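Local atomic coordinates of polyhedrin (Antheraea mylitta cypovirus 4, PDB entry 5A8S), a protein that forms the crystalline lattice of the polyhedra, the occlusion bodies that in cypoviruses embed virus particles and protect them outside the insect host. Residues Glu70-Thr75 with Thr110-Gly115. Numbering follows the deposited sequence.
Sequences ELLEDT and TRYPMG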
loop_
_atom_site.group_PDB
_atom_site.type_symbol
_atom_site.label_atom_id
_atom_site.label_comp_id
_atom_site.label_asym_id
_atom_site.label_seq_id
_atom_site.Cartn_x
_atom_site.Cartn_y
_atom_site.Cartn_z
ATOM N N GLU A 70 10.396 -9.855 1.726
ATOM C CA GLU A 70 10.622 -8.533 2.327
ATOM C C GLU A 70 11.477 -8.665 3.569
ATOM O O GLU A 70 12.230 -7.754 3.902
ATOM C CB GLU A 70 9.295 -7.830 2.677
ATOM C CG GLU A 70 8.504 -7.390 1.458
ATOM C CD GLU A 70 7.128 -6.836 1.802
ATOM O OE1 GLU A 70 6.448 -7.396 2.689
ATOM O OE2 GLU A 70 6.720 -5.841 1.170
ATOM N N LEU A 71 11.370 -9.806 4.244
ATOM C CA LEU A 71 12.099 -10.048 5.479
ATOM C C LEU A 71 13.575 -10.405 5.255
ATOM O O LEU A 71 14.381 -10.325 6.183
ATOM C CB LEU A 71 11.411 -11.168 6.273
ATOM C CG LEU A 71 10.105 -10.777 6.983
ATOM C CD1 LEU A 71 9.385 -12.003 7.513
ATOM C CD2 LEU A 71 10.382 -9.786 8.124
ATOM N N LEU A 72 13.933 -10.793 4.035
ATOM C CA LEU A 72 15.304 -11.240 3.747
ATOM C C LEU A 72 16.338 -10.113 3.873
ATOM O O LEU A 72 16.089 -8.971 3.484
ATOM C CB LEU A 72 15.401 -11.834 2.339
ATOM C CG LEU A 72 14.537 -13.055 2.020
ATOM C CD1 LEU A 72 14.733 -13.459 0.561
ATOM C CD2 LEU A 72 14.874 -14.207 2.953
ATOM N N GLU A 73 17.508 -10.448 4.405
ATOM C CA GLU A 73 18.641 -9.519 4.425
ATOM C C GLU A 73 18.912 -8.964 3.013
ATOM O O GLU A 73 18.883 -9.716 2.032
ATOM C CB GLU A 73 19.874 -10.264 4.947
ATOM C CG GLU A 73 21.052 -9.389 5.299
ATOM C CD GLU A 73 22.229 -10.188 5.851
ATOM O OE1 GLU A 73 22.269 -11.430 5.693
ATOM O OE2 GLU A 73 23.127 -9.567 6.445
ATOM N N ASP A 74 19.140 -7.673 2.945
ATOM C CA ASP A 74 19.477 -6.936 1.713
ATOM C C ASP A 74 18.361 -6.822 0.713
ATOM O O ASP A 74 18.609 -6.313 -0.334
ATOM C CB ASP A 74 20.764 -7.446 1.086
ATOM C CG ASP A 74 21.861 -7.482 2.086
ATOM O OD1 ASP A 74 21.956 -6.515 2.823
ATOM O OD2 ASP A 74 22.513 -8.495 2.190
ATOM N N THR A 75 17.127 -7.201 1.069
ATOM C CA THR A 75 15.985 -6.775 0.267
ATOM C C THR A 75 15.441 -5.439 0.838
ATOM O O THR A 75 15.708 -5.088 1.953
ATOM C CB THR A 75 14.834 -7.820 0.117
ATOM O OG1 THR A 75 14.205 -8.001 1.357
ATOM C CG2 THR A 75 15.334 -9.140 -0.409
ATOM N N THR A 110 20.195 -18.221 4.638
ATOM C CA THR A 110 20.758 -17.577 5.828
ATOM C C THR A 110 20.461 -16.082 5.886
ATOM O O THR A 110 20.767 -15.412 6.871
ATOM C CB THR A 110 22.275 -17.827 5.966
ATOM O OG1 THR A 110 22.948 -17.382 4.790
ATOM C CG2 THR A 110 22.555 -19.328 6.181
ATOM N N ARG A 111 19.847 -15.573 4.826
ATOM C CA ARG A 111 19.325 -14.215 4.811
ATOM C C ARG A 111 18.012 -14.097 5.575
ATOM O O ARG A 111 17.520 -12.993 5.799
ATOM C CB ARG A 111 19.083 -13.766 3.368
ATOM C CG ARG A 111 20.336 -13.629 2.530
ATOM C CD ARG A 111 19.961 -13.307 1.088
ATOM N NE ARG A 111 19.085 -14.326 0.512
ATOM C CZ ARG A 111 18.419 -14.174 -0.626
ATOM N NH1 ARG A 111 18.528 -13.042 -1.306
ATOM N NH2 ARG A 111 17.654 -15.151 -1.090
ATOM N N TYR A 112 17.406 -15.213 5.958
ATOM C CA TYR A 112 16.137 -15.118 6.680
ATOM C C TYR A 112 16.416 -14.829 8.160
ATOM O O TYR A 112 17.325 -15.413 8.742
ATOM C CB TYR A 112 15.297 -16.395 6.526
ATOM C CG TYR A 112 13.945 -16.229 7.175
ATOM C CD1 TYR A 112 12.889 -15.671 6.480
ATOM C CD2 TYR A 112 13.750 -16.578 8.505
ATOM C CE1 TYR A 112 11.656 -15.478 7.086
ATOM C CE2 TYR A 112 12.531 -16.397 9.117
ATOM C CZ TYR A 112 11.489 -15.837 8.404
ATOM O OH TYR A 112 10.268 -15.654 9.006
ATOM N N PRO A 113 15.634 -13.928 8.779
ATOM C CA PRO A 113 16.003 -13.481 10.130
ATOM C C PRO A 113 15.679 -14.501 11.223
ATOM O O PRO A 113 14.793 -15.339 11.060
ATOM C CB PRO A 113 15.178 -12.211 10.307
ATOM C CG PRO A 113 13.955 -12.455 9.464
ATOM C CD PRO A 113 14.430 -13.236 8.275
ATOM N N MET A 114 16.417 -14.435 12.325
ATOM C CA MET A 114 16.180 -15.310 13.470
ATOM C C MET A 114 14.989 -14.849 14.307
ATOM O O MET A 114 14.390 -15.632 15.045
ATOM C CB MET A 114 17.450 -15.362 14.324
ATOM C CG MET A 114 18.687 -15.577 13.461
ATOM S SD MET A 114 20.131 -16.098 14.376
ATOM C CE MET A 114 20.632 -14.544 15.122
ATOM N N GLY A 115 14.644 -13.573 14.179
ATOM C CA GLY A 115 13.538 -12.996 14.925
ATOM C C GLY A 115 13.454 -11.505 14.663
ATOM O O GLY A 115 14.308 -10.952 13.970
HETATM O O HOH W 1 22.223 -13.300 7.543
HETATM O O HOH W 2 19.563 -10.343 -0.473
#
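R111 and E73 meet backbone to backbone: the amide N of E73 donates to R111 O at 2.9 Å, nearly straight at 168°. This one bond ties the type II turn L72-T75, which follows helix 68-71, to the loop leading into strand 115-121. R111 has CG anti to its carbonyl carbon, beside the backbone N (chi1 -66°); its CB lies against E73 CB and its CD near E73 O, and a bend at chi3 (-58°) turns NE out of the extended line. L72 CD1 lies over one guanidinium face, offset toward the rim and 3.8 Å from R111 NH2. The other methyl of L72, CD2, rests against the backbone of Y112, 4.0 Å from its CA. In the guanidinium plane a water accepts from R111 NH1 and donates to E73 O, while D80 and D109 form salt bridges with the same group. In E73, CG is anti to the backbone N and the chain beyond is extended; a second water, 2.6 Å from E73 OE1, joins the carboxylate to T110 O, and S48 and R50 hold OE2. L71 CD1 sits beside the Y112 ring, 4.2 Å from CE1, while the Y112 hydroxyl bonds to N178 O. P113 CD packs 3.6 Å from L71 O. Opposite charges thus flank this junction without pairing directly, E73 OE1 and R111 NE standing 6.7 Å apart; an amide bond, two water bridges and apolar packing that includes P113 hold the segments.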